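Long-range contacts in spermidine synthase (Corynebacterium glutamicum ATCC 13032, PDB 3GJY), which probably makes spermidine by transferring an aminopropyl group from decarboxylated S-adenosylmethionine to putrescine: residues H203-R207 and M231-R236; K210-G215 and F282-A288; E221-V225 and D246-F250. All blocks are in the same frame, centred on the assembly; numbering follows the deposited sequence.

Interaction 1: residues H203-R207 and M231-R236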
loop_
_atom_site.group_PDB
_atom_site.type_symbol
_atom_site.label_atom_id
_atom_site.label_comp_id
_atom_site.label_asym_id
_atom_site.label_seq_id
_atom_site.Cartn_x
_atom_site.Cartn_y
_atom_site.Cartn_z
ATOM N N HIS A 203 -15.081 -0.439 -7.110
ATOM C CA HIS A 203 -16.009 0.182 -8.075
ATOM C C HIS A 203 -17.019 1.060 -7.352
ATOM O O HIS A 203 -17.124 1.022 -6.119
ATOM C CB HIS A 203 -16.677 -0.791 -9.062
ATOM C CG HIS A 203 -16.620 -2.226 -8.654
ATOM N ND1 HIS A 203 -16.132 -3.210 -9.486
ATOM C CD2 HIS A 203 -17.003 -2.849 -7.515
ATOM C CE1 HIS A 203 -16.193 -4.376 -8.868
ATOM N NE2 HIS A 203 -16.719 -4.185 -7.671
ATOM N N SER A 204 -17.769 1.832 -8.124
ATOM C CA SER A 204 -18.230 3.105 -7.634
ATOM C C SER A 204 -19.354 3.133 -6.571
ATOM O O SER A 204 -19.622 4.183 -6.011
ATOM C CB SER A 204 -18.434 4.075 -8.809
ATOM O OG SER A 204 -17.153 4.508 -9.300
ATOM N N ASP A 205 -19.919 1.982 -6.219
ATOM C CA ASP A 205 -20.765 1.871 -5.025
ATOM C C ASP A 205 -19.925 2.110 -3.735
ATOM O O ASP A 205 -20.430 2.547 -2.698
ATOM C CB ASP A 205 -21.491 0.498 -4.992
ATOM C CG ASP A 205 -20.527 -0.696 -4.873
ATOM O OD1 ASP A 205 -20.193 -1.346 -5.902
ATOM O OD2 ASP A 205 -20.101 -0.995 -3.742
ATOM N N LEU A 206 -18.636 1.809 -3.830
ATOM C CA LEU A 206 -17.682 2.056 -2.748
ATOM C C LEU A 206 -17.983 1.305 -1.446
ATOM O O LEU A 206 -17.484 1.688 -0.386
ATOM C CB LEU A 206 -17.509 3.563 -2.505
ATOM C CG LEU A 206 -17.025 4.333 -3.736
ATOM C CD1 LEU A 206 -16.871 5.818 -3.471
ATOM C CD2 LEU A 206 -15.700 3.756 -4.221
ATOM N N ARG A 207 -18.778 0.222 -1.524
ATOM C CA ARG A 207 -19.160 -0.507 -0.312
ATOM C C ARG A 207 -17.956 -1.177 0.317
ATOM O O ARG A 207 -17.888 -1.273 1.543
ATOM C CB ARG A 207 -20.244 -1.564 -0.573
ATOM C CG ARG A 207 -21.604 -0.967 -0.946
ATOM C CD ARG A 207 -22.648 -2.087 -1.023
ATOM N NE ARG A 207 -22.874 -2.600 -2.375
ATOM C CZ ARG A 207 -22.101 -3.474 -3.024
ATOM N NH1 ARG A 207 -22.447 -3.869 -4.244
ATOM N NH2 ARG A 207 -20.991 -3.957 -2.480
HETATM N N MSE A 231 -13.681 8.146 -9.518
HETATM C CA MSE A 231 -14.250 6.974 -8.857
HETATM C C MSE A 231 -15.286 7.372 -7.805
HETATM O O MSE A 231 -16.386 6.805 -7.755
HETATM C CB MSE A 231 -13.149 6.119 -8.238
HETATM C CG MSE A 231 -13.679 4.941 -7.451
HETATM SE SE MSE A 231 -12.392 4.501 -6.174
HETATM C CE MSE A 231 -12.234 6.239 -5.326
ATOM N N LEU A 232 -14.956 8.367 -6.986
ATOM C CA LEU A 232 -15.932 8.950 -6.052
ATOM C C LEU A 232 -17.189 9.414 -6.771
ATOM O O LEU A 232 -18.294 9.297 -6.228
ATOM C CB LEU A 232 -15.326 10.138 -5.297
ATOM C CG LEU A 232 -14.262 9.825 -4.244
ATOM C CD1 LEU A 232 -13.814 11.134 -3.623
ATOM C CD2 LEU A 232 -14.770 8.917 -3.155
ATOM N N LYS A 233 -17.003 9.939 -7.983
ATOM C CA LYS A 233 -18.118 10.428 -8.807
ATOM C C LYS A 233 -18.829 9.300 -9.563
ATOM O O LYS A 233 -19.712 9.571 -10.385
ATOM C CB LYS A 233 -17.637 11.490 -9.808
ATOM C CG LYS A 233 -17.120 12.770 -9.175
ATOM C CD LYS A 233 -16.566 13.700 -10.229
ATOM C CE LYS A 233 -15.837 14.849 -9.559
ATOM N NZ LYS A 233 -15.618 15.993 -10.484
ATOM N N GLY A 234 -18.435 8.050 -9.302
ATOM C CA GLY A 234 -19.073 6.894 -9.932
ATOM C C GLY A 234 -18.777 6.662 -11.405
ATOM O O GLY A 234 -19.492 5.894 -12.068
ATOM N N ARG A 235 -17.738 7.304 -11.929
ATOM C CA ARG A 235 -17.422 7.222 -13.362
ATOM C C ARG A 235 -16.677 5.955 -13.761
ATOM O O ARG A 235 -16.831 5.456 -14.883
ATOM C CB ARG A 235 -16.594 8.419 -13.812
ATOM C CG ARG A 235 -17.325 9.743 -13.871
ATOM C CD ARG A 235 -16.287 10.823 -13.996
ATOM N NE ARG A 235 -16.856 12.093 -14.422
ATOM C CZ ARG A 235 -16.213 13.254 -14.344
ATOM N NH1 ARG A 235 -16.809 14.369 -14.755
ATOM N NH2 ARG A 235 -14.978 13.294 -13.853
ATOM N N ARG A 236 -15.838 5.448 -12.857
ATOM C CA ARG A 236 -15.049 4.264 -13.138
ATOM C C ARG A 236 -14.539 3.608 -11.840
ATOM O O ARG A 236 -14.676 4.163 -10.755
ATOM C CB ARG A 236 -13.889 4.597 -14.102
ATOM C CG ARG A 236 -12.928 5.716 -13.631
ATOM C CD ARG A 236 -11.536 5.557 -14.270
ATOM N NE ARG A 236 -10.592 6.640 -13.951
ATOM C CZ ARG A 236 -9.929 6.783 -12.799
ATOM N NH1 ARG A 236 -10.101 5.929 -11.786
ATOM N NH2 ARG A 236 -9.090 7.810 -12.657
#
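This is a contact between a loop and a helix end with its following turn, just beyond the C-terminal end of strand 194-202, partly polar and partly apolar. Segment 203-207 links strand 194-202 to helix 207-219, and segment 231-236 holds the end of helix 229-232 and the turn after it. Ser-204 points its side chain at the second segment. Its OG lies 2.9 Å from Met-231 O and 2.9 Å from Arg-236 O, so the hydroxyl sits between two carbonyls. His-203 to Leu-206 forms a type I beta turn, and Gly-234, with positive phi, ends helix 229-232 in a Schellman motif. Ser-204 CA and Gly-234 CA are the nearest CA pair, 4.5 Å apart. Leu-206, the N-cap residue of helix 207-219, makes the apolar part. Its CD2 is 3.9 Å from SE of Met-231, a selenomethionine, and its CD1 is 3.8 Å from Leu-232 CD2. Phe-282 of helix 276-282 packs against both leucines. The Arg-236 guanidinium forms a salt bridge with Asp-228.

Interaction 2: residues K210-G215 and F282-A288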
loop_
_atom_site.group_PDB
_atom_site.type_symbol
_atom_site.label_atom_id
_atom_site.label_comp_id
_atom_site.label_asym_id
_atom_site.label_seq_id
_atom_site.Cartn_x
_atom_site.Cartn_y
_atom_site.Cartn_z
ATOM N N LYS A 210 -15.839 1.585 2.077
ATOM C CA LYS A 210 -16.546 2.084 3.237
ATOM C C LYS A 210 -16.536 1.039 4.370
ATOM O O LYS A 210 -16.363 1.405 5.528
ATOM C CB LYS A 210 -17.973 2.491 2.865
ATOM C CG LYS A 210 -18.017 3.730 1.967
ATOM C CD LYS A 210 -19.434 3.976 1.466
ATOM C CE LYS A 210 -19.477 5.158 0.537
ATOM N NZ LYS A 210 -20.887 5.338 0.052
ATOM N N SER A 211 -16.709 -0.241 4.045
ATOM C CA SER A 211 -16.642 -1.276 5.069
ATOM C C SER A 211 -15.222 -1.402 5.656
ATOM O O SER A 211 -15.058 -1.652 6.852
ATOM C CB SER A 211 -17.123 -2.611 4.513
ATOM O OG SER A 211 -18.550 -2.610 4.443
ATOM N N GLU A 212 -14.200 -1.210 4.817
ATOM C CA GLU A 212 -12.817 -1.255 5.353
ATOM C C GLU A 212 -12.657 -0.120 6.339
ATOM O O GLU A 212 -12.112 -0.320 7.439
ATOM C CB GLU A 212 -11.763 -1.129 4.243
ATOM C CG GLU A 212 -11.712 -2.328 3.334
ATOM C CD GLU A 212 -10.344 -2.569 2.805
ATOM O OE1 GLU A 212 -9.451 -2.600 3.663
ATOM O OE2 GLU A 212 -10.192 -2.828 1.595
ATOM N N LEU A 213 -13.067 1.080 5.927
ATOM C CA LEU A 213 -13.000 2.222 6.835
ATOM C C LEU A 213 -13.769 2.013 8.152
ATOM O O LEU A 213 -13.277 2.392 9.232
ATOM C CB LEU A 213 -13.469 3.534 6.161
ATOM C CG LEU A 213 -12.468 3.997 5.090
ATOM C CD1 LEU A 213 -13.188 4.950 4.106
ATOM C CD2 LEU A 213 -11.285 4.691 5.740
ATOM N N ALA A 214 -14.988 1.466 8.064
ATOM C CA ALA A 214 -15.750 1.156 9.275
ATOM C C ALA A 214 -14.952 0.260 10.246
ATOM O O ALA A 214 -14.894 0.518 11.451
ATOM C CB ALA A 214 -17.125 0.518 8.919
ATOM N N GLY A 215 -14.244 -0.740 9.714
ATOM C CA GLY A 215 -13.462 -1.621 10.572
ATOM C C GLY A 215 -12.251 -0.896 11.139
ATOM O O GLY A 215 -11.933 -1.040 12.308
ATOM N N PHE A 282 -18.326 10.002 5.021
ATOM C CA PHE A 282 -18.279 9.125 3.847
ATOM C C PHE A 282 -18.628 7.670 4.205
ATOM O O PHE A 282 -19.365 6.999 3.475
ATOM C CB PHE A 282 -16.850 9.200 3.269
ATOM C CG PHE A 282 -16.562 8.230 2.149
ATOM C CD1 PHE A 282 -17.109 8.396 0.865
ATOM C CD2 PHE A 282 -15.657 7.167 2.350
ATOM C CE1 PHE A 282 -16.776 7.511 -0.177
ATOM C CE2 PHE A 282 -15.328 6.296 1.309
ATOM C CZ PHE A 282 -15.889 6.450 0.048
ATOM N N ALA A 283 -18.084 7.187 5.320
ATOM C CA ALA A 283 -18.248 5.799 5.720
ATOM C C ALA A 283 -19.347 5.591 6.760
ATOM O O ALA A 283 -19.528 4.469 7.256
ATOM C CB ALA A 283 -16.935 5.273 6.236
ATOM N N SER A 284 -20.064 6.657 7.106
ATOM C CA SER A 284 -21.161 6.561 8.070
ATOM C C SER A 284 -22.169 5.513 7.608
ATOM O O SER A 284 -22.487 5.402 6.408
ATOM C CB SER A 284 -21.847 7.912 8.228
ATOM O OG SER A 284 -22.786 7.886 9.293
ATOM N N GLY A 285 -22.642 4.720 8.551
ATOM C CA GLY A 285 -23.626 3.694 8.217
ATOM C C GLY A 285 -23.056 2.383 7.681
ATOM O O GLY A 285 -23.753 1.365 7.660
ATOM N N ALA A 286 -21.785 2.377 7.261
ATOM C CA ALA A 286 -21.179 1.160 6.745
ATOM C C ALA A 286 -20.892 0.196 7.890
ATOM O O ALA A 286 -20.568 0.627 9.014
ATOM C CB ALA A 286 -19.870 1.467 5.982
ATOM N N GLN A 287 -21.019 -1.093 7.602
ATOM C CA GLN A 287 -20.779 -2.111 8.614
ATOM C C GLN A 287 -19.369 -2.660 8.479
ATOM O O GLN A 287 -18.941 -3.031 7.376
ATOM C CB GLN A 287 -21.786 -3.240 8.444
ATOM C CG GLN A 287 -23.256 -2.770 8.562
ATOM C CD GLN A 287 -23.536 -1.979 9.829
ATOM O OE1 GLN A 287 -23.513 -2.533 10.930
ATOM N NE2 GLN A 287 -23.817 -0.680 9.682
ATOM N N ALA A 288 -18.672 -2.716 9.609
ATOM C CA ALA A 288 -17.359 -3.350 9.646
ATOM C C ALA A 288 -17.482 -4.821 9.319
ATOM O O ALA A 288 -18.508 -5.463 9.598
ATOM C CB ALA A 288 -16.718 -3.176 11.015
HETATM O O HOH W 1 -21.734 -1.828 5.059
#
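The loop that follows helix 276-282 wraps round one side of helix 207-219. The fit relies on small bumps in shallow hollows. Lys-210 CA and Ala-283 CA are 4.8 Å apart, and Gly-215 CA and Ala-288 CA 4.4 Å. At one end the Phe-282 ring sits against Lys-210 and Leu-213. The CE of the extended Lys-210 chain lies over one face of the Phe-282 ring, 4.0 Å from the ring centroid, a CH-pi contact. Leu-213 CD1 meets the ring edge, 3.8 Å from Phe-282 CD2. Ala-283 fits against Leu-213, with 3.9 Å between their CB atoms. A type II beta turn from Ala-283 to Ala-286 then swings the chain outward and back, with Gly-285 at its positive-phi position. At the end of the turn, the methyl of Ala-286 enters the dip between Lys-210 and Ala-214: its CB is 3.5 Å from Lys-210 O and 4.1 Å from Ala-214 CB. Ala-214 CB in turn reaches Ala-286 O at 3.4 Å and packs 4.3 Å from Ala-288 CB. Ala-288 CB rests on the backbone of Gly-215, 3.6 Å from its CA. One direct hydrogen bond joins the segments, Ser-211 OG to Gln-287 O, 3.0 Å. A water accepts from Gln-287 N at 2.7 Å and gives a weak bond to Ser-211 OG at 3.3 Å. Helix 207-219 is the connecting helix of the crossover from strand 194-202 to the parallel strand 222-227, with strand 238-245 between them, in a Rossmann-like AdoMet-dependent methyltransferase fold.

Interaction 3: residues E221-V225 and D246-F250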
loop_
_atom_site.group_PDB
_atom_site.type_symbol
_atom_site.label_atom_id
_atom_site.label_comp_id
_atom_site.label_asym_id
_atom_site.label_seq_id
_atom_site.Cartn_x
_atom_site.Cartn_y
_atom_site.Cartn_z
ATOM N N GLU A 221 -7.745 5.411 16.298
ATOM C CA GLU A 221 -8.473 6.618 16.731
ATOM C C GLU A 221 -8.738 7.578 15.570
ATOM O O GLU A 221 -9.693 8.338 15.589
ATOM C CB GLU A 221 -7.672 7.369 17.810
ATOM C CG GLU A 221 -7.561 6.651 19.167
ATOM C CD GLU A 221 -6.668 7.437 20.136
ATOM O OE1 GLU A 221 -6.885 8.671 20.286
ATOM O OE2 GLU A 221 -5.749 6.838 20.737
ATOM N N HIS A 222 -7.900 7.538 14.538
ATOM C CA HIS A 222 -7.984 8.545 13.454
ATOM C C HIS A 222 -7.855 7.877 12.093
ATOM O O HIS A 222 -7.185 6.850 11.959
ATOM C CB HIS A 222 -6.923 9.648 13.617
ATOM C CG HIS A 222 -6.990 10.320 14.943
ATOM N ND1 HIS A 222 -8.038 11.146 15.285
ATOM C CD2 HIS A 222 -6.202 10.219 16.041
ATOM C CE1 HIS A 222 -7.876 11.551 16.532
ATOM N NE2 HIS A 222 -6.772 11.004 17.016
ATOM N N VAL A 223 -8.517 8.473 11.100
ATOM C CA VAL A 223 -8.485 7.979 9.706
ATOM C C VAL A 223 -8.469 9.137 8.744
ATOM O O VAL A 223 -8.919 10.236 9.065
ATOM C CB VAL A 223 -9.701 7.072 9.379
ATOM C CG1 VAL A 223 -9.597 5.681 10.066
ATOM C CG2 VAL A 223 -11.021 7.769 9.782
ATOM N N ALA A 224 -7.953 8.873 7.544
ATOM C CA ALA A 224 -7.948 9.832 6.449
ATOM C C ALA A 224 -7.820 9.063 5.151
ATOM O O ALA A 224 -7.452 7.869 5.154
ATOM C CB ALA A 224 -6.769 10.817 6.592
ATOM N N VAL A 225 -8.126 9.737 4.044
ATOM C CA VAL A 225 -8.029 9.089 2.746
ATOM C C VAL A 225 -7.416 9.986 1.669
ATOM O O VAL A 225 -7.409 11.219 1.776
ATOM C CB VAL A 225 -9.406 8.479 2.252
ATOM C CG1 VAL A 225 -10.039 7.481 3.218
ATOM C CG2 VAL A 225 -10.336 9.514 1.810
ATOM N N ASP A 246 -3.342 6.116 15.433
ATOM C CA ASP A 246 -3.727 6.788 16.683
ATOM C C ASP A 246 -3.227 8.238 16.769
ATOM O O ASP A 246 -3.631 8.980 17.665
ATOM C CB ASP A 246 -3.275 6.015 17.914
ATOM C CG ASP A 246 -4.038 4.708 18.080
ATOM O OD1 ASP A 246 -5.177 4.571 17.578
ATOM O OD2 ASP A 246 -3.485 3.842 18.780
ATOM N N THR A 247 -2.363 8.613 15.835
ATOM C CA THR A 247 -1.926 10.002 15.654
ATOM C C THR A 247 -2.938 10.727 14.753
ATOM O O THR A 247 -3.375 10.173 13.742
ATOM C CB THR A 247 -0.523 10.028 14.997
ATOM O OG1 THR A 247 0.396 9.299 15.809
ATOM C CG2 THR A 247 0.014 11.469 14.787
ATOM N N GLU A 248 -3.342 11.948 15.147
ATOM C CA GLU A 248 -4.221 12.754 14.305
ATOM C C GLU A 248 -3.651 13.004 12.914
ATOM O O GLU A 248 -2.466 13.257 12.776
ATOM C CB GLU A 248 -4.485 14.117 14.971
ATOM C CG GLU A 248 -5.257 14.014 16.240
ATOM C CD GLU A 248 -5.620 15.356 16.790
ATOM O OE1 GLU A 248 -6.437 16.055 16.154
ATOM O OE2 GLU A 248 -5.092 15.693 17.863
ATOM N N PHE A 249 -4.504 12.899 11.901
ATOM C CA PHE A 249 -4.158 13.285 10.546
ATOM C C PHE A 249 -4.385 14.773 10.357
ATOM O O PHE A 249 -5.163 15.412 11.095
ATOM C CB PHE A 249 -4.986 12.468 9.551
ATOM C CG PHE A 249 -4.568 11.013 9.491
ATOM C CD1 PHE A 249 -3.340 10.648 8.910
ATOM C CD2 PHE A 249 -5.323 10.044 10.100
ATOM C CE1 PHE A 249 -2.933 9.317 8.882
ATOM C CE2 PHE A 249 -4.923 8.707 10.058
ATOM C CZ PHE A 249 -3.715 8.357 9.475
ATOM N N PHE A 250 -3.722 15.326 9.358
ATOM C CA PHE A 250 -3.829 16.761 9.076
ATOM C C PHE A 250 -5.282 17.120 8.713
ATOM O O PHE A 250 -6.031 16.324 8.121
ATOM C CB PHE A 250 -2.807 17.154 7.994
ATOM C CG PHE A 250 -1.373 16.911 8.422
ATOM C CD1 PHE A 250 -0.811 17.645 9.463
ATOM C CD2 PHE A 250 -0.607 15.939 7.803
ATOM C CE1 PHE A 250 0.515 17.422 9.870
ATOM C CE2 PHE A 250 0.720 15.707 8.203
ATOM C CZ PHE A 250 1.271 16.460 9.226
HETATM O O HOH W 2 -2.753 8.631 20.929
#
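After strand 238-245 the chain turns back and runs beside the start of strand 222-227, with end-to-end directions 30° apart. Asp-246 comes first. Its OD1 accepts a hydrogen bond from Glu-221 N at 3.0 Å, while its OD2 bonds to His-187. Its backbone O lies at the edge of the His-222 ring, 3.3 Å from CD2. Thr-247 points away, and its OG1 bonds to Gly-193 O. Glu-248 lays its CG over one face of the His-222 ring, 3.7 Å from the centroid, a CH-pi contact. His-222 ND1 is bonded to Glu-276. Phe-249 points toward the strand. Ala-224 CB sits over its ring face, 4.1 Å from the centroid, and His-222 O lies at the ring edge, 3.5 Å from CE2. Phe-250 turns away, its O bonded to Tyr-273. The contact is thus polar at one end and apolar at the other. Glu-221 N-H to Asp-246 OD1 attracts; the Glu-221 carboxylate, its OE2 3.9 Å from Asp-246 OD1, adds like charge, no salt bridge.

All three contacts lie toward the sheet edge that holds strands 238-245, 222-227 and 272-274. The first seven strands across the sheet follow the order of the AdoMet-dependent methyltransferase fold, with 272-274 added at the edge. Interaction 1 crosses both others along the chain, and interaction 3 is nested inside interaction 2. The centres of interactions 1 and 2 are about 15 Å apart, as are those of 2 and 3. The centres of interactions 1 and 3 are about 23 Å apart. Interaction 2 meets both neighbours, through Phe-282 on Leu-206 and Leu-232, and Leu-213 on Val-225. It lays the chain after helix 276-282 on helix 207-219, while interaction 3 packs the chain after strand 238-245 on strand 222-227.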